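PDB 4R80: OR486 from Synthetic construct, which is of no assigned biological function but was designed de novo to adopt the cystatin fold, one helix packed on an antiparallel beta sheet. Local coordinates for residues 2-5 against 6-10; 59-62 against 63-66. All coordinates share one frame; numbering follows the deposited sequence.

Interaction 1. Residues 2-5 against 6-10; sequences PSEE and EEKRR
Ser3 and Glu6 meet at the N-cap of helix 4-22, the helix that packs on the sheet in this designed cystatin fold. Ser3 OG accepts from Glu6 N at 3.4 Å, a weak capping bond. With chi1 at 67° the hydroxyl stands between the backbone N and the carbonyl carbon of Ser3, which turns it back toward the first turn and also brings it against Glu6 CB.

Backbone bonds then take up the regular i to i+4 pattern. Glu7 N donates to Ser3 O at 3.2 Å, Lys8 N to Glu4 O, and Arg9 N to Glu5 O at 3.0 Å.

Charge pairing is looser. Glu4 bends at chi2 and carries OE2 to the extended chain of Lys8, whose CE lies 3.1 Å from that oxygen, whereas NZ is 3.8 Å from Glu4 OE2, a long salt bridge. Glu4 is also weakly paired with Lys35 of strand 28-36, which the Lys8 side chain touches together with Val33. Replacing Lys8 by an alanine is likely to leave Glu4 OE2 without the CE it rests on and without its long ion pair, with the distant Lys35 as a remaining weak partner, and to take away the packing on Val33. Two residues further on, Arg10 NH1 and Glu6 OE2 form another long ion pair, while Arg10 NH2 is hydrogen-bonded to Asn64 O. Glu7 OE2 has a weak, long ion pair with Lys61 of the hairpin. Negative charge at Glu4 to Glu7 would probably be favoured by the positive end of the helix.

The remaining contacts are packing round Pro2. Its ring crosses the Glu7 side chain at about a right angle. Two carboxylates reach the proline ring by different carbons: Glu6 OE1 comes to Pro2 CB at 3.1 Å, and Glu7 OE2 to Pro2 CG at 3.1 Å.

Interaction 2. Residues 59-62 against 63-66; sequences VEKQ and GNTF
The beta hairpin of strands 51-62 and 65-76 closes here on Gln62 and Thr65, an antiparallel hydrogen-bonded pair, with Gly63 and Asn64 forming the two-residue turn. Gln62 N donates to Thr65 O at 2.9 Å. In return Gln62 O takes two donors from the same threonine. Thr65 OG1 donates at 2.8 Å onto a lone pair of Gln62 O, put there by its chi1 of 44°, while Thr65 N approaches Gln62 O at 3.2 Å from above the carbonyl plane. A water donates to Thr65 OG1 and weakly to Glu60 O. Gly63 takes a positive phi of 75°, and a CB there would run into Gln62 O.

On the other face of the sheet Lys61 and Phe66 form a non-hydrogen-bonded pair. Lys61 CB lies 3.7 Å from Phe66 CE2, approaching the ring obliquely, and Val59 CG1 lies at the edge of the ring, 4.0 Å from Phe66 CD2. The same face of the hairpin meets helix 4-22, where Val59 touches Ala11 and Ala15.

The Lys61 chain stays extended until a bend at chi4 (60°) folds its ammonium back over the turn, where NZ donates to Gly63 O at 2.8 Å. The lysine thus joins an apolar stem, lying beside the phenylalanine, to a charged tip that bonds a turn carbonyl; with the doubly gripped Gln62 O, two successive carbonyls, Gln62 O and Gly63 O, each accept from a side chain, which probably helps hold the turn in shape.

In the fold
From the N terminus, interaction 1 comes first: it starts helix 4-22 and ends within its second turn. The chain then runs down the helix, through strands 28-36 and 39-48 and into 51-62, whose end opens interaction 2, closing the last hairpin of the sheet. The two are in series, neither nesting nor crossing, and each is local in sequence. In space their centres lie about 11 Å apart and they touch: Arg10 NH2 reaches Asn64 O in a probable hydrogen bond, its guanidinium packs against the Phe66 ring, and Pro2 lies against Lys61. The start of the helix is thereby tied to the turn before edge strand 65-76.

Interaction 1. Residues 2-5 against 6-10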
loop_
_atom_site.group_PDB
_atom_site.type_symbol
_atom_site.label_atom_id
_atom_site.label_comp_id
_atom_site.label_asym_id
_atom_site.label_seq_id
_atom_site.Cartn_x
_atom_site.Cartn_y
_atom_site.Cartn_z
ATOM N N PRO A 2 16.466 -10.720 -3.088
ATOM C CA PRO A 2 16.011 -10.085 -4.331
ATOM C C PRO A 2 16.437 -8.621 -4.437
ATOM O O PRO A 2 16.811 -8.011 -3.432
ATOM C CB PRO A 2 14.481 -10.206 -4.260
ATOM C CG PRO A 2 14.168 -10.718 -2.875
ATOM C CD PRO A 2 15.381 -11.444 -2.407
ATOM N N SER A 3 16.372 -8.073 -5.645
ATOM C CA SER A 3 16.775 -6.690 -5.888
ATOM C C SER A 3 15.854 -5.675 -5.220
ATOM O O SER A 3 14.734 -5.990 -4.824
ATOM C CB SER A 3 16.867 -6.407 -7.389
ATOM O OG SER A 3 15.592 -6.458 -8.004
ATOM N N GLU A 4 16.350 -4.444 -5.102
ATOM C CA GLU A 4 15.602 -3.344 -4.505
ATOM C C GLU A 4 14.272 -3.038 -5.203
ATOM O O GLU A 4 13.253 -2.834 -4.540
ATOM C CB GLU A 4 16.477 -2.085 -4.481
ATOM C CG GLU A 4 15.804 -0.857 -3.891
ATOM C CD GLU A 4 15.607 -0.957 -2.391
ATOM O OE1 GLU A 4 16.328 -1.742 -1.739
ATOM O OE2 GLU A 4 14.729 -0.246 -1.866
ATOM N N GLU A 5 14.285 -3.008 -6.529
ATOM C CA GLU A 5 13.091 -2.673 -7.303
ATOM C C GLU A 5 12.077 -3.813 -7.343
ATOM O O GLU A 5 10.870 -3.586 -7.425
ATOM C CB GLU A 5 13.488 -2.259 -8.724
ATOM C CG GLU A 5 12.325 -1.845 -9.606
ATOM C CD GLU A 5 11.359 -0.912 -8.904
ATOM O OE1 GLU A 5 11.811 0.103 -8.335
ATOM O OE2 GLU A 5 10.144 -1.198 -8.917
ATOM N N GLU A 6 12.579 -5.038 -7.265
ATOM C CA GLU A 6 11.748 -6.233 -7.291
ATOM C C GLU A 6 10.939 -6.347 -6.004
ATOM O O GLU A 6 9.801 -6.813 -6.012
ATOM C CB GLU A 6 12.656 -7.450 -7.449
ATOM C CG GLU A 6 12.003 -8.747 -7.878
ATOM C CD GLU A 6 11.454 -9.559 -6.720
ATOM O OE1 GLU A 6 11.806 -9.281 -5.554
ATOM O OE2 GLU A 6 10.696 -10.515 -6.988
ATOM N N GLU A 7 11.538 -5.913 -4.897
ATOM C CA GLU A 7 10.888 -5.989 -3.594
ATOM C C GLU A 7 9.875 -4.867 -3.403
ATOM O O GLU A 7 8.838 -5.062 -2.771
ATOM C CB GLU A 7 11.920 -5.984 -2.461
ATOM C CG GLU A 7 12.815 -7.218 -2.425
ATOM C CD GLU A 7 13.741 -7.231 -1.222
ATOM O OE1 GLU A 7 13.696 -6.273 -0.427
ATOM O OE2 GLU A 7 14.520 -8.194 -1.074
ATOM N N LYS A 8 10.182 -3.692 -3.944
ATOM C CA LYS A 8 9.249 -2.574 -3.900
ATOM C C LYS A 8 8.025 -2.866 -4.757
ATOM O O LYS A 8 6.910 -2.478 -4.415
ATOM C CB LYS A 8 9.908 -1.275 -4.369
ATOM C CG LYS A 8 10.934 -0.697 -3.414
ATOM C CD LYS A 8 11.599 0.524 -4.030
ATOM C CE LYS A 8 12.274 1.381 -2.978
ATOM N NZ LYS A 8 12.934 2.569 -3.580
ATOM N N ARG A 9 8.243 -3.546 -5.877
ATOM C CA ARG A 9 7.154 -3.886 -6.785
ATOM C C ARG A 9 6.173 -4.873 -6.155
ATOM O O ARG A 9 4.958 -4.680 -6.221
ATOM C CB ARG A 9 7.708 -4.416 -8.111
ATOM C CG ARG A 9 6.649 -4.763 -9.141
ATOM C CD ARG A 9 7.195 -5.725 -10.184
ATOM N NE ARG A 9 7.537 -7.022 -9.612
ATOM C CZ ARG A 9 6.666 -8.005 -9.410
ATOM N NH1 ARG A 9 5.390 -7.841 -9.730
ATOM N NH2 ARG A 9 7.072 -9.153 -8.885
ATOM N N ARG A 10 6.706 -5.924 -5.540
ATOM C CA ARG A 10 5.883 -6.927 -4.874
ATOM C C ARG A 10 5.128 -6.336 -3.681
ATOM O O ARG A 10 3.935 -6.589 -3.500
ATOM C CB ARG A 10 6.740 -8.116 -4.430
ATOM C CG ARG A 10 7.300 -8.946 -5.576
ATOM C CD ARG A 10 8.219 -10.058 -5.073
ATOM N NE ARG A 10 7.549 -10.989 -4.169
ATOM C CZ ARG A 10 8.146 -12.026 -3.593
ATOM N NH1 ARG A 10 9.429 -12.275 -3.818
ATOM N NH2 ARG A 10 7.453 -12.812 -2.777
#

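Interaction 2. Residues 59-62 against 63-66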
loop_
_atom_site.group_PDB
_atom_site.type_symbol
_atom_site.label_atom_id
_atom_site.label_comp_id
_atom_site.label_asym_id
_atom_site.label_seq_id
_atom_site.Cartn_x
_atom_site.Cartn_y
_atom_site.Cartn_z
ATOM N N VAL A 59 4.259 -2.917 4.586
ATOM C CA VAL A 59 4.464 -4.295 4.154
ATOM C C VAL A 59 5.793 -4.810 4.690
ATOM O O VAL A 59 6.818 -4.135 4.597
ATOM C CB VAL A 59 4.463 -4.404 2.618
ATOM C CG1 VAL A 59 4.595 -5.856 2.187
ATOM C CG2 VAL A 59 3.196 -3.780 2.042
ATOM N N GLU A 60 5.769 -6.012 5.272
ATOM C CA GLU A 60 6.974 -6.609 5.836
ATOM C C GLU A 60 7.466 -7.825 5.053
ATOM O O GLU A 60 6.689 -8.715 4.710
ATOM C CB GLU A 60 6.748 -6.984 7.301
ATOM C CG GLU A 60 7.974 -7.563 7.991
ATOM C CD GLU A 60 9.126 -6.572 8.088
ATOM O OE1 GLU A 60 8.870 -5.350 8.106
ATOM O OE2 GLU A 60 10.291 -7.018 8.150
ATOM N N LYS A 61 8.771 -7.854 4.782
ATOM C CA LYS A 61 9.408 -8.995 4.135
ATOM C C LYS A 61 9.981 -9.959 5.168
ATOM O O LYS A 61 10.908 -9.613 5.902
ATOM C CB LYS A 61 10.532 -8.519 3.209
ATOM C CG LYS A 61 11.476 -9.622 2.745
ATOM C CD LYS A 61 12.674 -9.049 1.993
ATOM C CE LYS A 61 13.642 -10.142 1.549
ATOM N NZ LYS A 61 13.000 -11.129 0.642
ATOM N N GLN A 62 9.425 -11.162 5.221
ATOM C CA GLN A 62 9.889 -12.187 6.150
ATOM C C GLN A 62 10.352 -13.400 5.357
ATOM O O GLN A 62 9.537 -14.201 4.901
ATOM C CB GLN A 62 8.789 -12.579 7.136
ATOM C CG GLN A 62 9.206 -13.641 8.148
ATOM C CD GLN A 62 10.214 -13.130 9.165
ATOM O OE1 GLN A 62 9.845 -12.717 10.264
ATOM N NE2 GLN A 62 11.493 -13.162 8.805
ATOM N N GLY A 63 11.664 -13.528 5.189
ATOM C CA GLY A 63 12.220 -14.548 4.321
ATOM C C GLY A 63 12.006 -14.126 2.881
ATOM O O GLY A 63 12.807 -13.378 2.321
ATOM N N ASN A 64 10.920 -14.600 2.279
ATOM C CA ASN A 64 10.537 -14.142 0.948
ATOM C C ASN A 64 9.030 -13.941 0.809
ATOM O O ASN A 64 8.498 -13.907 -0.301
ATOM C CB ASN A 64 11.043 -15.091 -0.137
ATOM C CG ASN A 64 11.172 -14.409 -1.484
ATOM O OD1 ASN A 64 11.493 -13.224 -1.562
ATOM N ND2 ASN A 64 10.884 -15.143 -2.548
ATOM N N THR A 65 8.345 -13.814 1.939
ATOM C CA THR A 65 6.924 -13.499 1.926
ATOM C C THR A 65 6.721 -12.027 2.257
ATOM O O THR A 65 7.387 -11.484 3.139
ATOM C CB THR A 65 6.136 -14.363 2.927
ATOM O OG1 THR A 65 6.844 -14.426 4.171
ATOM C CG2 THR A 65 5.950 -15.772 2.382
ATOM N N PHE A 66 5.806 -11.384 1.543
ATOM C CA PHE A 66 5.489 -9.986 1.800
ATOM C C PHE A 66 4.107 -9.856 2.424
ATOM O O PHE A 66 3.090 -10.058 1.761
ATOM C CB PHE A 66 5.581 -9.170 0.511
ATOM C CG PHE A 66 6.990 -8.918 0.056
ATOM C CD1 PHE A 66 7.642 -9.830 -0.757
ATOM C CD2 PHE A 66 7.663 -7.773 0.446
ATOM C CE1 PHE A 66 8.942 -9.603 -1.175
ATOM C CE2 PHE A 66 8.960 -7.539 0.031
ATOM C CZ PHE A 66 9.600 -8.455 -0.780
HETATM O O HOH W 1 5.962 -11.953 5.461
#